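Local atomic coordinates of endo-xylogalacturonan hydrolase A (Aspergillus tubingensis, PDB entry 4C2L), a protein that hydrolyses xylogalacturonan, the xylose-substituted galacturonan backbone in the hairy regions of pectin, as a secreted fungal enzyme of glycosyl hydrolase family 28. Residues A[45-50]-A[71-76]; A[77-82]-A[114-119]; A[151-156]-A[175-180]; A[164-169]-A[195-200]; A[170-175]-A[201-206]. All coordinates share one frame; numbering follows the deposited sequence.

Contact 1. Residues A[45-50]-A[71-76]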
# COMPACT_ATOMS: atom_id res chain seq x y z
N GLY A 45 -0.95 22.42 -19.13
CA GLY A 45 -2.38 22.66 -19.19
C GLY A 45 -3.15 21.90 -20.24
O GLY A 45 -4.36 22.10 -20.40
N GLY A 46 -2.48 21.02 -20.97
CA GLY A 46 -3.10 20.27 -22.06
C GLY A 46 -3.36 18.81 -21.76
O GLY A 46 -3.39 18.38 -20.59
N THR A 47 -3.54 18.04 -22.82
CA THR A 47 -3.96 16.65 -22.72
C THR A 47 -3.09 15.75 -23.58
O THR A 47 -2.72 16.11 -24.71
CB THR A 47 -5.43 16.51 -23.11
OG1 THR A 47 -6.20 17.39 -22.29
CG2 THR A 47 -5.93 15.07 -22.92
N ILE A 48 -2.75 14.60 -23.02
CA ILE A 48 -2.05 13.56 -23.74
C ILE A 48 -2.96 12.33 -23.76
O ILE A 48 -3.53 11.95 -22.74
CB ILE A 48 -0.70 13.26 -23.04
CG1 ILE A 48 0.28 14.42 -23.30
CG2 ILE A 48 -0.13 11.93 -23.47
CD1 ILE A 48 0.10 15.60 -22.37
N VAL A 49 -3.11 11.73 -24.93
CA VAL A 49 -4.06 10.63 -25.11
C VAL A 49 -3.34 9.36 -25.57
O VAL A 49 -2.62 9.37 -26.57
CB VAL A 49 -5.18 10.99 -26.12
CG1 VAL A 49 -6.05 9.78 -26.43
CG2 VAL A 49 -6.03 12.15 -25.59
N PHE A 50 -3.53 8.27 -24.84
CA PHE A 50 -3.16 6.96 -25.33
C PHE A 50 -4.46 6.31 -25.78
O PHE A 50 -5.26 5.90 -24.93
CB PHE A 50 -2.53 6.12 -24.21
CG PHE A 50 -1.28 6.72 -23.64
CD1 PHE A 50 -0.05 6.45 -24.22
CD2 PHE A 50 -1.33 7.52 -22.51
CE1 PHE A 50 1.11 6.99 -23.69
CE2 PHE A 50 -0.17 8.07 -21.97
CZ PHE A 50 1.06 7.79 -22.56
N ASP A 71 -3.51 16.55 -18.30
CA ASP A 71 -4.45 15.44 -18.25
C ASP A 71 -3.90 14.32 -19.14
O ASP A 71 -3.77 14.49 -20.35
CB ASP A 71 -5.83 15.94 -18.72
CG ASP A 71 -6.91 14.86 -18.72
OD1 ASP A 71 -6.77 13.79 -18.07
OD2 ASP A 71 -7.94 15.11 -19.38
N ILE A 72 -3.55 13.19 -18.53
CA ILE A 72 -3.01 12.05 -19.25
C ILE A 72 -4.08 10.95 -19.31
O ILE A 72 -4.37 10.30 -18.30
CB ILE A 72 -1.73 11.51 -18.57
CG1 ILE A 72 -0.71 12.64 -18.39
CG2 ILE A 72 -1.13 10.36 -19.37
CD1 ILE A 72 0.52 12.27 -17.57
N GLN A 73 -4.65 10.77 -20.48
CA GLN A 73 -5.76 9.82 -20.66
C GLN A 73 -5.23 8.51 -21.21
O GLN A 73 -4.84 8.39 -22.38
CB GLN A 73 -6.86 10.42 -21.55
CG GLN A 73 -7.31 11.78 -21.03
CD GLN A 73 -8.37 12.44 -21.89
OE1 GLN A 73 -8.77 11.91 -22.95
NE2 GLN A 73 -8.81 13.63 -21.47
N VAL A 74 -5.20 7.50 -20.35
CA VAL A 74 -4.69 6.20 -20.72
C VAL A 74 -5.88 5.32 -21.05
O VAL A 74 -6.61 4.89 -20.14
CB VAL A 74 -3.86 5.58 -19.57
CG1 VAL A 74 -3.23 4.25 -20.01
CG2 VAL A 74 -2.80 6.57 -19.08
N GLU A 75 -6.12 5.07 -22.34
CA GLU A 75 -7.22 4.17 -22.74
C GLU A 75 -6.70 2.86 -23.32
O GLU A 75 -7.46 1.90 -23.47
CB GLU A 75 -8.18 4.86 -23.73
CG GLU A 75 -8.53 6.29 -23.35
CD GLU A 75 -9.21 6.41 -21.99
OE1 GLU A 75 -9.69 5.40 -21.46
OE2 GLU A 75 -9.27 7.53 -21.46
N GLY A 76 -5.41 2.81 -23.61
CA GLY A 76 -4.79 1.61 -24.14
C GLY A 76 -3.91 0.93 -23.11
O GLY A 76 -4.06 1.15 -21.90
O HOH W 1 -8.48 17.16 -20.70
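Residues Thr-47 to Phe-50 run parallel to Asp-71 to Val-74, with strand axes 4.7 Å apart and 9° between their directions. Thr-47 pairs with Asp-71, Ile-48 with Ile-72, Val-49 with Gln-73 and Phe-50 with Val-74. Gln-73 N donates to Ile-48 O at 2.8 Å, and Phe-50 N donates in turn to Gln-73 O. Ile-48, Phe-50, Ile-72 and Val-74 share an apolar face. There Ile-72 CG2 sits at the edge of the Phe-50 ring, in its plane, 3.6 Å from CE2. Val-74 CG2 meets Phe-50 CD2 at 3.9 Å. Helix 32-42 covers this face through Ile-35 and Leu-39.

The other face is more polar. Gln-73 CG sits beside its backbone N, anti to the carbonyl carbon (chi1 -53°), and the extended chain then runs past Thr-47 to Asp-71. NE2 passes Thr-47 CG2 at 3.5 Å. It donates to Asp-71 OD2 at 2.7 Å, from above the carboxylate plane. A water links OD2 to Thr-47 OG1, while Asp-71 OD1 forms a salt bridge with Arg-105. Both carboxylate oxygens are therefore held. Parallel pairing of successive turns, an apolar face inward and a more polar one outward, is that of the right-handed parallel beta-helix of family 28.

Contact 2. Residues A[77-82]-A[114-119]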
# COMPACT_ATOMS: atom_id res chain seq x y z
N LEU A 77 -2.98 0.13 -23.61
CA LEU A 77 -2.08 -0.65 -22.77
C LEU A 77 -0.70 0.01 -22.76
O LEU A 77 -0.15 0.30 -23.82
CB LEU A 77 -1.95 -2.06 -23.35
CG LEU A 77 -0.90 -3.00 -22.69
CD1 LEU A 77 -1.17 -3.14 -21.19
CD2 LEU A 77 -0.89 -4.36 -23.39
N LEU A 78 -0.18 0.30 -21.57
CA LEU A 78 1.21 0.74 -21.43
C LEU A 78 1.93 -0.44 -20.84
O LEU A 78 1.70 -0.81 -19.68
CB LEU A 78 1.33 1.94 -20.47
CG LEU A 78 0.46 3.17 -20.73
CD1 LEU A 78 0.82 4.34 -19.83
CD2 LEU A 78 0.55 3.60 -22.18
N LYS A 79 2.79 -1.07 -21.65
CA LYS A 79 3.43 -2.28 -21.21
C LYS A 79 4.91 -2.03 -20.96
O LYS A 79 5.66 -1.74 -21.89
CB LYS A 79 3.26 -3.39 -22.25
CG LYS A 79 3.91 -4.68 -21.77
CD LYS A 79 3.57 -5.86 -22.65
CE LYS A 79 4.01 -7.15 -21.98
NZ LYS A 79 3.87 -8.26 -22.97
N PHE A 80 5.31 -2.12 -19.69
CA PHE A 80 6.73 -2.00 -19.35
C PHE A 80 7.54 -3.23 -19.72
O PHE A 80 7.05 -4.35 -19.64
CB PHE A 80 6.90 -1.73 -17.85
CG PHE A 80 6.69 -0.31 -17.50
CD1 PHE A 80 7.72 0.62 -17.67
CD2 PHE A 80 5.46 0.13 -16.98
CE1 PHE A 80 7.52 1.96 -17.34
CE2 PHE A 80 5.27 1.47 -16.65
CZ PHE A 80 6.30 2.37 -16.83
N ALA A 81 8.80 -3.00 -20.12
CA ALA A 81 9.74 -4.09 -20.30
C ALA A 81 10.06 -4.75 -18.97
O ALA A 81 10.14 -4.07 -17.95
CB ALA A 81 11.03 -3.56 -20.91
N SER A 82 10.25 -6.07 -18.98
CA SER A 82 10.71 -6.77 -17.77
C SER A 82 12.17 -6.44 -17.45
O SER A 82 12.53 -6.34 -16.28
CB SER A 82 10.53 -8.28 -17.94
OG SER A 82 11.30 -8.72 -19.05
N ASP A 114 0.81 -2.15 -17.34
CA ASP A 114 1.30 -3.49 -17.08
C ASP A 114 2.77 -3.40 -16.67
O ASP A 114 3.62 -3.13 -17.52
CB ASP A 114 1.14 -4.34 -18.36
CG ASP A 114 1.55 -5.81 -18.18
OD1 ASP A 114 2.08 -6.19 -17.12
OD2 ASP A 114 1.33 -6.61 -19.13
N GLY A 115 3.06 -3.65 -15.39
CA GLY A 115 4.44 -3.64 -14.88
C GLY A 115 5.30 -4.81 -15.29
O GLY A 115 6.52 -4.77 -15.07
N ASN A 116 4.69 -5.85 -15.87
CA ASN A 116 5.40 -6.99 -16.43
C ASN A 116 6.35 -7.60 -15.40
O ASN A 116 7.52 -7.87 -15.69
CB ASN A 116 6.15 -6.54 -17.70
CG ASN A 116 6.48 -7.68 -18.65
OD1 ASN A 116 6.14 -8.85 -18.41
ND2 ASN A 116 7.16 -7.34 -19.76
N GLY A 117 5.82 -7.84 -14.21
CA GLY A 117 6.64 -8.14 -13.04
C GLY A 117 7.13 -9.56 -12.88
O GLY A 117 7.90 -9.83 -11.98
N GLN A 118 6.68 -10.49 -13.74
CA GLN A 118 6.99 -11.91 -13.50
C GLN A 118 8.48 -12.17 -13.35
O GLN A 118 8.90 -12.87 -12.42
CB GLN A 118 6.45 -12.80 -14.64
CG GLN A 118 6.60 -14.29 -14.34
CD GLN A 118 5.67 -14.76 -13.22
OE1 GLN A 118 4.46 -14.52 -13.26
NE2 GLN A 118 6.24 -15.44 -12.23
N ASP A 119 9.28 -11.64 -14.27
CA ASP A 119 10.71 -11.90 -14.22
C ASP A 119 11.32 -11.38 -12.92
O ASP A 119 12.18 -12.05 -12.33
CB ASP A 119 11.43 -11.28 -15.42
CG ASP A 119 11.16 -12.02 -16.72
OD1 ASP A 119 10.47 -13.06 -16.72
OD2 ASP A 119 11.63 -11.52 -17.76
O HOH W 2 4.77 -10.15 -20.42
O HOH W 3 9.16 -4.56 -15.33
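Leu-78 and Phe-80 grip Asp-114 through its backbone, and this is the tight part of the contact. Asp-114 N donates to Leu-78 O at 2.8 Å in an almost straight bond (177°). Phe-80 N returns a bond to Asp-114 O. That same oxygen lies at the edge of the Phe-80 ring, in its plane, 3.8 Å from CD2. Leu-77 CD1 packs on Asp-114 CB at 3.8 Å.

The strand pairing ends here, and a side chain takes over. Asn-116 CG, anti to its backbone N (chi1 -158°), is turned toward Phe-80, and ND2 donates to Phe-80 O at 3.0 Å. The bond lies in the planes of both groups. Asn-116 CB is also close to that oxygen, at 3.1 Å. Asn-116 N donates to Asp-114 OD1 from above the carboxylate plane, which makes an Asx turn.

Beyond this the contact opens towards water. One water donates to both Ala-81 O and Gly-115 O, bridging the two segments. A second donates to Asn-116 OD1 and accepts a weak bond from Lys-79 NZ. The extended Lys-79 runs beside Asp-114, but NZ stays 4.9 Å from OD2. Ser-82 OG lies 3.1 Å from Asp-119 OD2 at the exposed end.

The chemistry is that of a strand end finished by side-chain polar groups. Asp-114 shapes the turn and Asn-116 extends the bonding. Lys-79 and a weak, long ion pair with Lys-152 probably help to balance the aspartate charge.

Contact 3. Residues A[151-156]-A[175-180]. With GOL (glycerol), chain L; SO4 (sulfate ion), chain G.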
# COMPACT_ATOMS: atom_id res chain seq x y z
N GLN A 151 -3.88 -1.50 -12.86
CA GLN A 151 -2.44 -1.71 -12.73
C GLN A 151 -2.24 -3.20 -12.60
O GLN A 151 -2.81 -3.84 -11.71
CB GLN A 151 -1.89 -0.98 -11.50
CG GLN A 151 -1.96 0.54 -11.62
CD GLN A 151 -1.59 1.22 -10.31
OE1 GLN A 151 -1.79 0.65 -9.24
NE2 GLN A 151 -1.07 2.42 -10.39
N LYS A 152 -1.41 -3.76 -13.48
CA LYS A 152 -1.23 -5.20 -13.62
C LYS A 152 0.22 -5.60 -13.37
O LYS A 152 1.13 -5.02 -13.96
CB LYS A 152 -1.62 -5.60 -15.06
CG LYS A 152 -1.39 -7.06 -15.40
CD LYS A 152 -1.77 -7.29 -16.86
CE LYS A 152 -1.35 -8.68 -17.31
NZ LYS A 152 -1.82 -8.89 -18.71
N ASN A 153 0.43 -6.57 -12.48
CA ASN A 153 1.73 -7.23 -12.29
C ASN A 153 2.92 -6.28 -12.11
O ASN A 153 3.90 -6.34 -12.86
CB ASN A 153 1.99 -8.23 -13.43
CG ASN A 153 0.92 -9.31 -13.50
OD1 ASN A 153 0.25 -9.60 -12.50
ND2 ASN A 153 0.75 -9.92 -14.70
N PRO A 154 2.86 -5.41 -11.10
CA PRO A 154 4.04 -4.58 -10.78
C PRO A 154 5.17 -5.47 -10.28
O PRO A 154 4.91 -6.48 -9.61
CB PRO A 154 3.54 -3.71 -9.63
CG PRO A 154 2.51 -4.56 -8.95
CD PRO A 154 1.79 -5.23 -10.11
N PRO A 155 6.43 -5.12 -10.59
CA PRO A 155 7.56 -5.89 -10.04
C PRO A 155 7.57 -5.87 -8.51
O PRO A 155 8.02 -6.82 -7.87
CB PRO A 155 8.79 -5.13 -10.55
CG PRO A 155 8.33 -4.31 -11.68
CD PRO A 155 6.84 -4.10 -11.57
N ASN A 156 7.04 -4.80 -7.92
CA ASN A 156 7.18 -4.56 -6.47
C ASN A 156 5.96 -3.70 -6.10
O ASN A 156 4.83 -4.04 -6.44
CB ASN A 156 8.53 -3.84 -6.25
CG ASN A 156 9.12 -3.96 -4.82
OD1 ASN A 156 10.33 -3.75 -4.66
ND2 ASN A 156 8.30 -4.21 -3.82
N MET A 175 -6.33 -3.30 -9.24
CA MET A 175 -4.91 -3.58 -9.11
C MET A 175 -4.73 -5.06 -8.86
O MET A 175 -5.33 -5.62 -7.95
CB MET A 175 -4.32 -2.76 -7.96
CG MET A 175 -4.45 -1.27 -8.23
SD MET A 175 -4.48 -0.30 -6.71
CE MET A 175 -2.97 -0.87 -5.96
N ASP A 176 -3.92 -5.71 -9.69
CA ASP A 176 -3.76 -7.14 -9.53
C ASP A 176 -2.36 -7.58 -9.87
O ASP A 176 -1.79 -7.14 -10.86
CB ASP A 176 -4.79 -7.91 -10.38
CG ASP A 176 -4.81 -7.45 -11.84
OD1 ASP A 176 -4.03 -7.97 -12.65
OD2 ASP A 176 -5.63 -6.58 -12.20
N ALA A 177 -1.82 -8.45 -9.03
CA ALA A 177 -0.54 -9.09 -9.25
C ALA A 177 -0.77 -10.59 -9.11
O ALA A 177 -1.16 -11.04 -8.04
CB ALA A 177 0.48 -8.61 -8.22
N ASN A 178 -0.56 -11.33 -10.21
CA ASN A 178 -0.72 -12.79 -10.23
C ASN A 178 0.46 -13.43 -10.91
O ASN A 178 0.76 -13.11 -12.06
CB ASN A 178 -2.00 -13.17 -10.97
CG ASN A 178 -3.25 -12.75 -10.21
OD1 ASN A 178 -3.83 -11.71 -10.51
ND2 ASN A 178 -3.62 -13.52 -9.20
N SER A 179 1.13 -14.32 -10.19
CA SER A 179 2.29 -15.03 -10.73
C SER A 179 1.85 -16.23 -11.57
O SER A 179 0.92 -16.94 -11.21
CB SER A 179 3.16 -15.55 -9.59
OG SER A 179 4.26 -16.27 -10.14
N LYS A 180 2.54 -16.43 -12.68
CA LYS A 180 2.34 -17.60 -13.54
C LYS A 180 3.15 -18.81 -13.07
O LYS A 180 3.08 -19.89 -13.67
CB LYS A 180 2.71 -17.22 -14.97
CG LYS A 180 1.69 -16.30 -15.61
CD LYS A 180 2.01 -16.02 -17.07
CE LYS A 180 2.60 -14.63 -17.28
NZ LYS A 180 1.65 -13.52 -16.90
C1 GOL L . 1.89 -11.02 -19.20
O1 GOL L . 1.98 -9.62 -19.51
C2 GOL L . 0.55 -11.64 -19.62
O2 GOL L . -0.33 -11.73 -18.49
C3 GOL L . -0.15 -10.82 -20.71
O3 GOL L . 0.47 -11.07 -21.97
S SO4 G . -4.78 -10.63 -17.83
O1 SO4 G . -5.23 -10.62 -16.42
O2 SO4 G . -4.66 -9.26 -18.38
O3 SO4 G . -5.76 -11.37 -18.64
O4 SO4 G . -3.46 -11.31 -17.88
O HOH W 4 -2.49 -10.05 -12.68
O HOH W 5 -0.25 -13.01 -14.57
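Gln-151 and Met-175 lie side by side and point the same way, on neighbouring turns of the parallel beta-helix. Gln-151 OE1 approaches Met-175 CG at 3.4 Å and also lies near SD and CE. Both CG atoms are anti to their carbonyl carbons, Met-175 with chi1 -62°. The amide NE2 of Gln-151 donates to Asn-159 OD1.

On the other side of the strands, Lys-152 crosses Asp-176 instead of running with it. Lys-152 CG passes Asp-176 OD1 at 3.9 Å, and its extended chain carries NZ away. Asp-176 OD1 forms a salt bridge with Arg-150. Lys-152 NZ binds a sulfate, to which Arg-150 also bonds. A glycerol lies between Lys-152 and Lys-180, with weak bonds to both NZ atoms. The sulfate and glycerol probably come from the crystallisation liquor; the sulfate, held by Lys-152 and Arg-150, is consistent with a locally basic spot.

The backbone ladder runs from Asp-176 N to Gln-151 O, then from Asn-153 N to Asp-176 O at 2.8 Å. Asn-153 has left-handed backbone angles (phi 50°), and here the strand ends. Its side chain prolongs the ladder. Pro-154 CD then packs on Ala-177 CB at 4.1 Å, and Trp-121 of helix 118-126 touches Asn-153 and Ala-177. The side chain of Ala-177 is about 9 Å from that of Asp-210, the probable proton donor.

A water ties Asn-153 ND2, Asn-178 O and Lys-180 NZ together. Asn-153 OD1 accepts from Asn-178 N at 3.0 Å, with the donor tilted 24° from the carbonyl plane.

Contact 4. Residues A[164-169]-A[195-200]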
# COMPACT_ATOMS: atom_id res chain seq x y z
N GLY A 164 6.26 14.80 0.82
CA GLY A 164 5.35 15.91 1.16
C GLY A 164 4.30 16.21 0.11
O GLY A 164 3.73 17.32 0.11
N ALA A 165 4.01 15.25 -0.77
CA ALA A 165 2.91 15.38 -1.73
C ALA A 165 1.65 15.78 -0.98
O ALA A 165 1.45 15.34 0.17
CB ALA A 165 2.68 14.07 -2.47
N THR A 166 0.81 16.61 -1.58
CA THR A 166 -0.44 16.97 -0.92
C THR A 166 -1.61 16.90 -1.89
O THR A 166 -1.45 17.18 -3.08
CB THR A 166 -0.36 18.35 -0.23
OG1 THR A 166 -1.57 18.58 0.51
CG2 THR A 166 -0.20 19.46 -1.25
N ASN A 167 -2.79 16.52 -1.39
CA ASN A 167 -4.00 16.43 -2.22
C ASN A 167 -3.83 15.42 -3.36
O ASN A 167 -3.77 15.79 -4.55
CB ASN A 167 -4.41 17.80 -2.81
CG ASN A 167 -4.53 18.90 -1.76
OD1 ASN A 167 -5.04 18.67 -0.66
ND2 ASN A 167 -4.09 20.10 -2.11
N VAL A 168 -3.71 14.15 -2.99
CA VAL A 168 -3.53 13.08 -3.95
C VAL A 168 -4.74 12.16 -3.81
O VAL A 168 -5.08 11.72 -2.70
CB VAL A 168 -2.25 12.28 -3.64
CG1 VAL A 168 -2.04 11.16 -4.65
CG2 VAL A 168 -1.05 13.23 -3.63
N VAL A 169 -5.38 11.87 -4.94
CA VAL A 169 -6.57 11.03 -4.92
C VAL A 169 -6.44 9.85 -5.87
O VAL A 169 -6.17 10.06 -7.06
CB VAL A 169 -7.85 11.83 -5.26
CG1 VAL A 169 -9.06 10.90 -5.26
CG2 VAL A 169 -8.06 12.96 -4.27
N GLU A 195 5.35 10.39 3.62
CA GLU A 195 5.29 11.82 3.91
C GLU A 195 4.36 12.52 2.93
O GLU A 195 4.70 12.70 1.74
CB GLU A 195 6.69 12.43 3.84
CG GLU A 195 6.74 13.86 4.36
CD GLU A 195 8.00 14.60 3.95
OE1 GLU A 195 8.89 14.01 3.30
OE2 GLU A 195 8.10 15.79 4.28
N SER A 196 3.18 12.90 3.42
CA SER A 196 2.15 13.47 2.58
C SER A 196 1.03 13.96 3.46
O SER A 196 0.96 13.60 4.64
CB SER A 196 1.59 12.42 1.60
OG SER A 196 1.07 11.30 2.30
N THR A 197 0.15 14.76 2.88
CA THR A 197 -1.09 15.17 3.54
C THR A 197 -2.24 15.12 2.55
O THR A 197 -2.05 15.42 1.37
CB THR A 197 -1.00 16.59 4.12
OG1 THR A 197 -0.65 17.51 3.08
CG2 THR A 197 0.06 16.66 5.22
N TYR A 198 -3.42 14.76 3.03
CA TYR A 198 -4.66 14.76 2.26
C TYR A 198 -4.56 13.81 1.07
O TYR A 198 -4.76 14.19 -0.10
CB TYR A 198 -5.07 16.18 1.85
CG TYR A 198 -5.01 17.15 3.01
CD1 TYR A 198 -5.92 17.06 4.07
CD2 TYR A 198 -4.04 18.15 3.05
CE1 TYR A 198 -5.84 17.94 5.15
CE2 TYR A 198 -3.97 19.04 4.11
CZ TYR A 198 -4.86 18.93 5.15
OH TYR A 198 -4.76 19.82 6.21
N VAL A 199 -4.25 12.56 1.38
CA VAL A 199 -4.29 11.48 0.41
C VAL A 199 -5.61 10.75 0.60
O VAL A 199 -6.00 10.43 1.73
CB VAL A 199 -3.10 10.51 0.59
CG1 VAL A 199 -3.24 9.29 -0.31
CG2 VAL A 199 -1.78 11.23 0.30
N THR A 200 -6.30 10.49 -0.50
CA THR A 200 -7.54 9.71 -0.47
C THR A 200 -7.43 8.52 -1.41
O THR A 200 -6.95 8.65 -2.55
CB THR A 200 -8.76 10.57 -0.86
OG1 THR A 200 -8.91 11.64 0.09
CG2 THR A 200 -10.05 9.73 -0.86
O HOH W 6 2.09 17.58 2.52
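The Asn-167 amide and the Tyr-198 ring lie side by side, pointing the same way, with planes 28° apart. Asn-167 OD1 comes 3.5 Å from Tyr-198 CB and stands oblique to the ring. At the ring edge, in its plane, is Thr-166 OG1, 3.6 Å from CD2. The Tyr-198 ring also meets the Tyr-221 ring, their planes about 10° apart, and it touches an attached glycan.

Thr-166 OG1 is hydrogen-bonded to Thr-197 OG1 at 2.9 Å. Thr-166 OG1 is anti to its backbone N (chi1 -174°), whereas Thr-197 OG1 sits between N and the carbonyl carbon. A water joins Thr-197 OG1 to Gly-164 O.

Asn-167 and Tyr-198 both have left-handed backbone angles, and both chains turn a corner here. The ladder still crosses it. Asn-167 N donates to Thr-197 O and Val-168 N to Tyr-198 O, each at 3.1 Å. Past the corner, Thr-200 N donates to Val-168 O at 2.8 Å, and Val-168 CB packs on Val-199 CG2 at 4.1 Å.

Val-169 stays outside beside Thr-200. The Thr-166 and Thr-197 hydroxyls, Asn-167 amide and Tyr-198 ring also gather outside, where hydroxyl pairing and the water satisfy polar groups. Inside, Val-168 and Val-199 hold by apolar packing.

Contact 5. Residues A[170-175]-A[201-206]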
# COMPACT_ATOMS: atom_id res chain seq x y z
N PHE A 170 -6.62 8.64 -5.35
CA PHE A 170 -6.65 7.41 -6.15
C PHE A 170 -8.10 6.95 -6.14
O PHE A 170 -8.66 6.73 -5.07
CB PHE A 170 -5.80 6.31 -5.51
CG PHE A 170 -4.33 6.64 -5.41
CD1 PHE A 170 -3.83 7.29 -4.28
CD2 PHE A 170 -3.44 6.27 -6.41
CE1 PHE A 170 -2.47 7.57 -4.16
CE2 PHE A 170 -2.08 6.56 -6.31
CZ PHE A 170 -1.59 7.21 -5.17
N SER A 171 -8.71 6.82 -7.31
CA SER A 171 -10.13 6.43 -7.37
C SER A 171 -10.41 5.39 -8.44
O SER A 171 -9.86 5.47 -9.53
CB SER A 171 -10.98 7.69 -7.66
OG SER A 171 -12.33 7.33 -7.74
N ASN A 172 -11.29 4.43 -8.14
CA ASN A 172 -11.76 3.49 -9.16
C ASN A 172 -10.60 2.76 -9.84
O ASN A 172 -10.50 2.74 -11.07
CB ASN A 172 -12.60 4.23 -10.21
CG ASN A 172 -13.92 4.70 -9.65
OD1 ASN A 172 -14.57 3.97 -8.89
ND2 ASN A 172 -14.32 5.90 -10.00
N LEU A 173 -9.70 2.20 -9.04
CA LEU A 173 -8.56 1.47 -9.57
C LEU A 173 -8.74 -0.03 -9.37
O LEU A 173 -9.27 -0.48 -8.34
CB LEU A 173 -7.25 1.92 -8.88
CG LEU A 173 -6.82 3.37 -8.98
CD1 LEU A 173 -5.46 3.54 -8.30
CD2 LEU A 173 -6.73 3.82 -10.44
N LYS A 174 -8.31 -0.79 -10.38
CA LYS A 174 -8.26 -2.24 -10.28
C LYS A 174 -6.79 -2.64 -10.30
O LYS A 174 -6.09 -2.34 -11.25
CB LYS A 174 -9.01 -2.89 -11.43
CG LYS A 174 -9.04 -4.41 -11.35
CD LYS A 174 -10.30 -4.98 -11.99
CE LYS A 174 -10.05 -5.39 -13.43
NZ LYS A 174 -9.27 -6.66 -13.48
N MET A 175 -6.33 -3.30 -9.24
CA MET A 175 -4.91 -3.58 -9.11
C MET A 175 -4.73 -5.06 -8.86
O MET A 175 -5.33 -5.62 -7.95
CB MET A 175 -4.32 -2.76 -7.96
CG MET A 175 -4.45 -1.27 -8.23
SD MET A 175 -4.48 -0.30 -6.71
CE MET A 175 -2.97 -0.87 -5.96
N ILE A 201 -7.87 7.37 -0.93
CA ILE A 201 -7.89 6.14 -1.72
C ILE A 201 -9.32 5.65 -1.63
O ILE A 201 -9.81 5.39 -0.54
CB ILE A 201 -6.94 5.07 -1.13
CG1 ILE A 201 -5.50 5.56 -1.19
CG2 ILE A 201 -7.08 3.75 -1.89
CD1 ILE A 201 -4.56 4.80 -0.27
N THR A 202 -9.99 5.54 -2.78
CA THR A 202 -11.41 5.19 -2.72
C THR A 202 -11.85 4.35 -3.90
O THR A 202 -11.43 4.61 -5.04
CB THR A 202 -12.30 6.45 -2.56
OG1 THR A 202 -13.67 6.05 -2.42
CG2 THR A 202 -12.16 7.39 -3.77
N GLU A 203 -12.68 3.36 -3.61
CA GLU A 203 -13.25 2.45 -4.62
C GLU A 203 -12.13 1.76 -5.40
O GLU A 203 -11.99 1.90 -6.62
CB GLU A 203 -14.23 3.19 -5.54
CG GLU A 203 -15.41 3.76 -4.76
CD GLU A 203 -16.39 2.71 -4.24
OE1 GLU A 203 -16.42 1.58 -4.76
OE2 GLU A 203 -17.16 3.04 -3.29
N VAL A 204 -11.30 1.04 -4.66
CA VAL A 204 -10.19 0.31 -5.27
C VAL A 204 -10.28 -1.17 -4.93
O VAL A 204 -10.81 -1.55 -3.87
CB VAL A 204 -8.80 0.90 -4.89
CG1 VAL A 204 -8.73 2.38 -5.21
CG2 VAL A 204 -8.47 0.65 -3.43
N THR A 205 -9.82 -2.01 -5.85
CA THR A 205 -9.74 -3.43 -5.63
C THR A 205 -8.28 -3.85 -5.79
O THR A 205 -7.63 -3.46 -6.77
CB THR A 205 -10.64 -4.18 -6.63
OG1 THR A 205 -11.97 -3.63 -6.58
CG2 THR A 205 -10.69 -5.64 -6.31
N VAL A 206 -7.77 -4.63 -4.85
CA VAL A 206 -6.37 -5.06 -4.86
C VAL A 206 -6.30 -6.57 -4.72
O VAL A 206 -6.91 -7.16 -3.81
CB VAL A 206 -5.56 -4.41 -3.70
CG1 VAL A 206 -4.09 -4.86 -3.76
CG2 VAL A 206 -5.65 -2.89 -3.74
O HOH W 7 -12.34 -0.68 -8.22
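Two successive turns of the parallel beta-helix meet here, one in the first PbH1 repeat and one in the second. The axes of strands 173-175 and 204-206 approach to 4.9 Å and differ by 1° in direction.

Phe-170 and Ile-201 lie side by side on the buried face. Ile-201 CG1 comes obliquely to the Phe-170 ring, 3.9 Å from CD1. Further along, Leu-173 CB touches Val-204 CG1 at 4.0 Å. Val-204 CG1 is anti to its carbonyl carbon, which puts it beside Leu-173. Val-206 CG2 reaches Met-175 CE, also at 4.0 Å; a bend at the third torsion of Met-175 (chi3 55°) places that methyl.

Both chains turn a corner midway, at Asn-172 and Glu-203, each with left-handed backbone angles. Their side chains point the same way, amide and carboxylate planes 44° apart. Asn-172 OD1 lies 3.5 Å from Glu-203 CB. The ladder thins at this corner. Thr-202 N to Phe-170 O and Asn-172 N to Thr-202 O are good bonds, but Leu-173 N to Glu-203 O is weak at 3.3 Å. A water bridges the corner, donating to Leu-173 O and Glu-203 O. Beyond it, Met-175 N binds Thr-205 O at 2.8 Å.

On the outer face, Thr-202 CG2 lies 4.0 Å from Ser-171 OG, and Thr-202 OG1 is bonded to Asp-225 O on the next turn. Within the coil, Phe-191 of strand 191-196 packs against Met-175, Ile-201 and Val-204 and meets the Phe-170 ring edge-to-face. Strand 142-152 flanks the other side of strand 168-176, through Ile-146 and Leu-149.

Overall arrangement
All five contacts join neighbouring turns of one beta-helix. Contacts 1 and 3 are mostly buried; contacts 2, 4 and 5 are partly buried. Contacts 4 and 5 follow the same two strands, 168-176 and 199-207. Contact 3 pairs strand 168-176 with strand 142-152 and shares Met-175 with contact 5. Contact 1 lies farthest from the chain centre, near the N-terminal helix; Phe-50 packs on Leu-78 of contact 2. Contacts 2 and 3 are strand ends, where asparagine side chains continue the bonding. They meet at Gly-115 N with Lys-152 O. Contacts 4 and 5 are apolar on the inside and polar or charged at the corners. Contact 3 and contact 5 come nearest the probable catalytic residues.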